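Local coordinates for protein argonaute (Aquifex aeolicus, PDB 1YVU) that uses short single-stranded DNA guides to bind complementary RNA targets and cleaves them endonucleolytically with the help of divalent metal ions, at residues 100-105 with 142-147; 353-358 with 413-418. All coordinates share one frame; numbering follows the deposited sequence.

Contact 1: residues 100-105 with 142-147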
loop_
_atom_site.group_PDB
_atom_site.type_symbol
_atom_site.label_atom_id
_atom_site.label_comp_id
_atom_site.label_asym_id
_atom_site.label_seq_id
_atom_site.Cartn_x
_atom_site.Cartn_y
_atom_site.Cartn_z
ATOM N N LEU A 100 -10.283 19.191 -13.373
ATOM C CA LEU A 100 -10.931 20.501 -13.289
ATOM C C LEU A 100 -11.285 20.867 -11.824
ATOM O O LEU A 100 -10.876 21.924 -11.351
ATOM C CB LEU A 100 -12.163 20.549 -14.206
ATOM C CG LEU A 100 -12.658 21.974 -14.488
ATOM C CD1 LEU A 100 -11.914 22.501 -15.675
ATOM C CD2 LEU A 100 -14.181 22.047 -14.718
ATOM N N PHE A 101 -11.914 19.947 -11.083
ATOM C CA PHE A 101 -12.280 20.193 -9.681
ATOM C C PHE A 101 -11.093 20.649 -8.818
ATOM O O PHE A 101 -11.197 21.645 -8.102
ATOM C CB PHE A 101 -12.929 18.941 -9.058
ATOM C CG PHE A 101 -13.408 19.124 -7.612
ATOM C CD1 PHE A 101 -14.525 19.947 -7.300
ATOM C CD2 PHE A 101 -12.748 18.472 -6.553
ATOM C CE1 PHE A 101 -14.973 20.114 -5.942
ATOM C CE2 PHE A 101 -13.187 18.634 -5.191
ATOM C CZ PHE A 101 -14.300 19.457 -4.892
ATOM N N ARG A 102 -9.973 19.924 -8.923
ATOM C CA ARG A 102 -8.751 20.194 -8.158
ATOM C C ARG A 102 -8.203 21.600 -8.328
ATOM O O ARG A 102 -7.866 22.282 -7.363
ATOM C CB ARG A 102 -7.665 19.198 -8.537
ATOM C CG ARG A 102 -7.824 17.840 -7.903
ATOM C CD ARG A 102 -6.601 16.992 -8.182
ATOM N NE ARG A 102 -6.651 15.738 -7.428
ATOM C CZ ARG A 102 -5.983 14.628 -7.746
ATOM N NH1 ARG A 102 -5.192 14.595 -8.818
ATOM N NH2 ARG A 102 -6.140 13.529 -7.011
ATOM N N ASP A 103 -8.192 22.046 -9.573
ATOM C CA ASP A 103 -7.714 23.367 -9.946
ATOM C C ASP A 103 -8.615 24.459 -9.406
ATOM O O ASP A 103 -8.226 25.617 -9.322
ATOM C CB ASP A 103 -7.588 23.461 -11.469
ATOM C CG ASP A 103 -6.472 22.546 -12.048
ATOM O OD1 ASP A 103 -5.680 21.931 -11.274
ATOM O OD2 ASP A 103 -6.383 22.447 -13.298
ATOM N N PHE A 104 -9.830 24.082 -9.038
ATOM C CA PHE A 104 -10.742 25.043 -8.449
ATOM C C PHE A 104 -10.389 25.208 -6.991
ATOM O O PHE A 104 -10.345 26.323 -6.508
ATOM C CB PHE A 104 -12.185 24.596 -8.590
ATOM C CG PHE A 104 -12.849 25.131 -9.798
ATOM C CD1 PHE A 104 -12.961 24.352 -10.940
ATOM C CD2 PHE A 104 -13.363 26.436 -9.802
ATOM C CE1 PHE A 104 -13.577 24.853 -12.090
ATOM C CE2 PHE A 104 -13.989 26.954 -10.950
ATOM C CZ PHE A 104 -14.096 26.160 -12.100
ATOM N N LEU A 105 -10.042 24.101 -6.327
ATOM C CA LEU A 105 -9.648 24.087 -4.903
ATOM C C LEU A 105 -8.368 24.885 -4.677
ATOM O O LEU A 105 -8.094 25.388 -3.579
ATOM C CB LEU A 105 -9.404 22.644 -4.445
ATOM C CG LEU A 105 -10.506 21.636 -4.724
ATOM C CD1 LEU A 105 -10.105 20.328 -4.136
ATOM C CD2 LEU A 105 -11.833 22.107 -4.129
ATOM N N ASN A 142 -6.758 14.788 0.601
ATOM C CA ASN A 142 -6.699 14.190 -0.720
ATOM C C ASN A 142 -8.108 13.930 -1.274
ATOM O O ASN A 142 -8.963 13.351 -0.589
ATOM C CB ASN A 142 -5.866 12.902 -0.676
ATOM C CG ASN A 142 -4.343 13.166 -0.562
ATOM O OD1 ASN A 142 -3.880 14.270 -0.223
ATOM N ND2 ASN A 142 -3.564 12.135 -0.860
ATOM N N GLU A 143 -8.363 14.476 -2.468
ATOM C CA GLU A 143 -9.643 14.332 -3.189
ATOM C C GLU A 143 -9.401 13.649 -4.528
ATOM O O GLU A 143 -8.479 14.001 -5.274
ATOM C CB GLU A 143 -10.309 15.680 -3.539
ATOM C CG GLU A 143 -10.408 16.728 -2.459
ATOM C CD GLU A 143 -9.106 17.459 -2.234
ATOM O OE1 GLU A 143 -8.227 17.447 -3.125
ATOM O OE2 GLU A 143 -8.963 18.056 -1.150
ATOM N N LYS A 144 -10.248 12.685 -4.833
ATOM C CA LYS A 144 -10.190 11.982 -6.100
ATOM C C LYS A 144 -11.643 11.806 -6.549
ATOM O O LYS A 144 -12.539 11.647 -5.712
ATOM C CB LYS A 144 -9.468 10.644 -5.942
ATOM C CG LYS A 144 -7.992 10.741 -6.218
ATOM C CD LYS A 144 -7.229 9.612 -5.596
ATOM C CE LYS A 144 -5.743 9.811 -5.822
ATOM N NZ LYS A 144 -4.946 9.087 -4.779
ATOM N N VAL A 145 -11.896 11.967 -7.845
ATOM C CA VAL A 145 -13.243 11.796 -8.375
ATOM C C VAL A 145 -13.387 10.409 -8.979
ATOM O O VAL A 145 -12.653 10.046 -9.888
ATOM C CB VAL A 145 -13.611 12.889 -9.398
ATOM C CG1 VAL A 145 -14.918 12.556 -10.094
ATOM C CG2 VAL A 145 -13.730 14.246 -8.679
ATOM N N LEU A 146 -14.292 9.629 -8.392
ATOM C CA LEU A 146 -14.612 8.261 -8.818
ATOM C C LEU A 146 -15.971 8.243 -9.503
ATOM O O LEU A 146 -16.631 9.272 -9.578
ATOM C CB LEU A 146 -14.606 7.286 -7.630
ATOM C CG LEU A 146 -13.436 7.230 -6.635
ATOM C CD1 LEU A 146 -13.495 5.909 -5.939
ATOM C CD2 LEU A 146 -12.062 7.410 -7.308
ATOM N N LYS A 147 -16.384 7.078 -9.987
ATOM C CA LYS A 147 -17.634 6.935 -10.720
ATOM C C LYS A 147 -18.347 5.763 -10.134
ATOM O O LYS A 147 -17.771 4.670 -10.078
ATOM C CB LYS A 147 -17.328 6.595 -12.174
ATOM C CG LYS A 147 -18.449 6.760 -13.167
ATOM C CD LYS A 147 -17.964 6.399 -14.561
ATOM C CE LYS A 147 -19.122 6.239 -15.527
ATOM N NZ LYS A 147 -18.652 5.657 -16.813
#

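Contact 2: residues 353-358 with 413-418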
loop_
_atom_site.group_PDB
_atom_site.type_symbol
_atom_site.label_atom_id
_atom_site.label_comp_id
_atom_site.label_asym_id
_atom_site.label_seq_id
_atom_site.Cartn_x
_atom_site.Cartn_y
_atom_site.Cartn_z
ATOM N N SER A 353 12.259 -30.380 13.195
ATOM C CA SER A 353 13.490 -29.923 13.853
ATOM C C SER A 353 13.326 -28.440 14.188
ATOM O O SER A 353 13.208 -27.609 13.287
ATOM C CB SER A 353 14.729 -30.177 12.975
ATOM O OG SER A 353 14.584 -29.624 11.679
ATOM N N VAL A 354 13.255 -28.141 15.489
ATOM C CA VAL A 354 13.034 -26.786 16.013
ATOM C C VAL A 354 14.194 -26.227 16.838
ATOM O O VAL A 354 14.823 -26.972 17.580
ATOM C CB VAL A 354 11.757 -26.789 16.941
ATOM C CG1 VAL A 354 11.443 -25.407 17.508
ATOM C CG2 VAL A 354 10.556 -27.294 16.174
ATOM N N GLU A 355 14.495 -24.940 16.658
ATOM C CA GLU A 355 15.492 -24.223 17.475
ATOM C C GLU A 355 14.668 -23.276 18.388
ATOM O O GLU A 355 13.587 -22.811 17.994
ATOM C CB GLU A 355 16.463 -23.394 16.615
ATOM C CG GLU A 355 17.837 -24.060 16.327
ATOM C CD GLU A 355 19.023 -23.447 17.068
ATOM O OE1 GLU A 355 19.197 -22.208 17.058
ATOM O OE2 GLU A 355 19.811 -24.223 17.641
ATOM N N ILE A 356 15.121 -23.049 19.620
ATOM C CA ILE A 356 14.408 -22.170 20.556
ATOM C C ILE A 356 15.286 -21.045 21.038
ATOM O O ILE A 356 16.520 -21.194 21.071
ATOM C CB ILE A 356 13.884 -22.958 21.796
ATOM C CG1 ILE A 356 12.812 -23.946 21.373
ATOM C CG2 ILE A 356 13.245 -22.049 22.807
ATOM C CD1 ILE A 356 12.814 -25.154 22.173
ATOM N N ILE A 357 14.670 -19.896 21.330
ATOM C CA ILE A 357 15.404 -18.743 21.846
ATOM C C ILE A 357 14.613 -18.063 22.930
ATOM O O ILE A 357 13.423 -17.838 22.776
ATOM C CB ILE A 357 15.764 -17.617 20.762
ATOM C CG1 ILE A 357 16.670 -18.153 19.678
ATOM C CG2 ILE A 357 16.484 -16.373 21.385
ATOM C CD1 ILE A 357 15.906 -18.615 18.546
ATOM N N SER A 358 15.298 -17.693 24.005
ATOM C CA SER A 358 14.660 -16.981 25.070
ATOM C C SER A 358 15.490 -15.786 25.401
ATOM O O SER A 358 16.705 -15.828 25.442
ATOM C CB SER A 358 14.487 -17.839 26.294
ATOM O OG SER A 358 15.757 -18.304 26.657
ATOM N N LYS A 413 21.491 -19.443 12.676
ATOM C CA LYS A 413 20.304 -20.286 12.726
ATOM C C LYS A 413 19.738 -20.883 11.469
ATOM O O LYS A 413 18.573 -21.293 11.446
ATOM C CB LYS A 413 19.209 -19.579 13.493
ATOM C CG LYS A 413 18.416 -20.500 14.386
ATOM C CD LYS A 413 17.549 -19.694 15.250
ATOM C CE LYS A 413 18.361 -18.725 16.096
ATOM N NZ LYS A 413 17.614 -17.446 16.258
ATOM N N ILE A 414 20.540 -20.958 10.415
ATOM C CA ILE A 414 20.006 -21.566 9.202
ATOM C C ILE A 414 20.090 -23.082 9.317
ATOM O O ILE A 414 19.307 -23.782 8.678
ATOM C CB ILE A 414 20.607 -21.015 7.875
ATOM C CG1 ILE A 414 20.901 -19.508 8.010
ATOM C CG2 ILE A 414 19.562 -21.218 6.734
ATOM C CD1 ILE A 414 21.150 -18.731 6.675
ATOM N N LYS A 415 20.917 -23.528 10.270
ATOM C CA LYS A 415 21.196 -24.932 10.639
ATOM C C LYS A 415 20.601 -26.102 9.840
ATOM O O LYS A 415 21.345 -27.018 9.459
ATOM C CB LYS A 415 20.991 -25.126 12.154
ATOM C CG LYS A 415 22.044 -24.409 12.969
ATOM C CD LYS A 415 21.814 -24.509 14.444
ATOM C CE LYS A 415 22.883 -23.731 15.174
ATOM N NZ LYS A 415 22.724 -23.782 16.652
ATOM N N ASP A 416 19.277 -26.031 9.626
ATOM C CA ASP A 416 18.412 -26.957 8.871
ATOM C C ASP A 416 17.030 -26.945 9.514
ATOM O O ASP A 416 16.172 -27.779 9.199
ATOM C CB ASP A 416 18.932 -28.406 8.821
ATOM C CG ASP A 416 18.617 -29.105 7.502
ATOM O OD1 ASP A 416 17.754 -28.625 6.726
ATOM O OD2 ASP A 416 19.253 -30.144 7.242
ATOM N N VAL A 417 16.801 -25.970 10.388
ATOM C CA VAL A 417 15.543 -25.859 11.106
ATOM C C VAL A 417 14.285 -25.706 10.287
ATOM O O VAL A 417 14.285 -25.055 9.239
ATOM C CB VAL A 417 15.567 -24.768 12.180
ATOM C CG1 VAL A 417 15.937 -25.369 13.464
ATOM C CG2 VAL A 417 16.536 -23.642 11.820
ATOM N N ASP A 418 13.245 -26.390 10.757
ATOM C CA ASP A 418 11.920 -26.389 10.160
ATOM C C ASP A 418 11.076 -25.267 10.754
ATOM O O ASP A 418 10.188 -24.724 10.083
ATOM C CB ASP A 418 11.236 -27.730 10.407
ATOM C CG ASP A 418 11.837 -28.872 9.594
ATOM O OD1 ASP A 418 12.468 -28.637 8.533
ATOM O OD2 ASP A 418 11.658 -30.029 10.023
#

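Contact 1: residues 100-105 with 142-147
At the edge of the Arg102 guanidinium, and nearly in its plane, lies the main-chain O of Glu143. NH2 of Arg102 gives it a hydrogen bond of 3.0 Å with an N-H...O angle of 154°, and the donor is tilted only 19° from the carbonyl plane. A second, weak bond runs from Arg102 NE to the same Glu143 O at 3.3 Å, so two N-H groups of one edge converge on a single acceptor. CE of Lys144 lies in the same plane, beyond the NH2 end, whereas Lys144 CG, 3.4 Å from Arg102 NH2, approaches obliquely. The arginine chain is extended from CG to NE, which carries NE across to the strand backbone.

The Phe101 ring meets Glu143 CG at its edge, 4.3 Å from CE2, while one face carries CD2 of Leu105, offset toward the rim. The other methyl of Leu105, CD1, meets the Glu143 carboxylate tip to tip, 3.6 Å from OE1. That buried carboxylate has its polar partners outside the two segments, Lys111 in a salt bridge and Tyr294 in a hydrogen bond.

The segment axes run nearly antiparallel, at 154° and 9.4 Å. Helix 94-107 of the N-terminal domain thus packs against strand 134-147 of linker L1, with helix 280-299 touching Phe101 and Leu105 and strand 153-165 pairing with strand 134-147.

Contact 2: residues 353-358 with 413-418
Ser353 and Asp418 are joined through both backbone and side chain. Asp418 N donates to Ser353 O at 2.8 Å, and Ser353 N returns a bond to Asp418 OD2 at 3.2 Å. The second is straight at the hydrogen (165°) but meets OD2 from above the carboxylate plane, 41° out of it. Ser353 OG adds a weak bond to the same oxygen, which also forms a salt bridge with Lys349; this gathering of donors is consistent with a carboxylate that stays ionised.

Between this polar end and the next, Val417 CG1 lies 3.5 Å from Glu355 N and also touches Glu355 CG. Glu355, buried and bent at chi2 (-108°), turns its carboxylate toward the loop. Glu355 OE2 forms a salt bridge of 3.1 Å with Lys415 NZ, again from above the plane, and the two side chains cross at about a right angle. Glu355 OE1 rests instead against the aliphatic part of Lys413, 3.3 Å from CG. Lys413 reaches on toward CD1 of Ile357, tip to tip, though both lysines are poorly ordered and their ends are less certain.

What positions these groups is the Mid-domain parallel sheet. Strand 351-360 lies between strands 386-396 and 419-424, with Val354 and Ile356 bonded through their backbones to the former and Glu355 to Ile421 of the latter. Strand 386-396, helix 402-411 and strand 419-424 form a beta-alpha-beta crossover, consistent with the Rossmann-like fold of Argonaute Mid domains. Residues 413-418 are the loop closing it, and the Ser353-Asp418 bonds tie this loop to strand 351-360 just before strand 419-424 begins.

The two contacts are local to different lobes and share no helix, strand or sheet. Their centres lie 54 Å apart, on opposite sides of the chain's centre, and their nearest atoms are about 40 Å from each other. Along the chain they come in series: contact 1 closes before contact 2 opens. Contact 1 belongs to the PAZ lobe, where a helix of the N-terminal domain packs on a linker-L1 strand of an antiparallel sheet; contact 2 lies wholly within the Mid domain of the PIWI lobe, at its parallel sheet. Both are away from the annotated metal and active sites: one joins two regions within its lobe, the other fixes a loop within a single domain, with no direct touch between them.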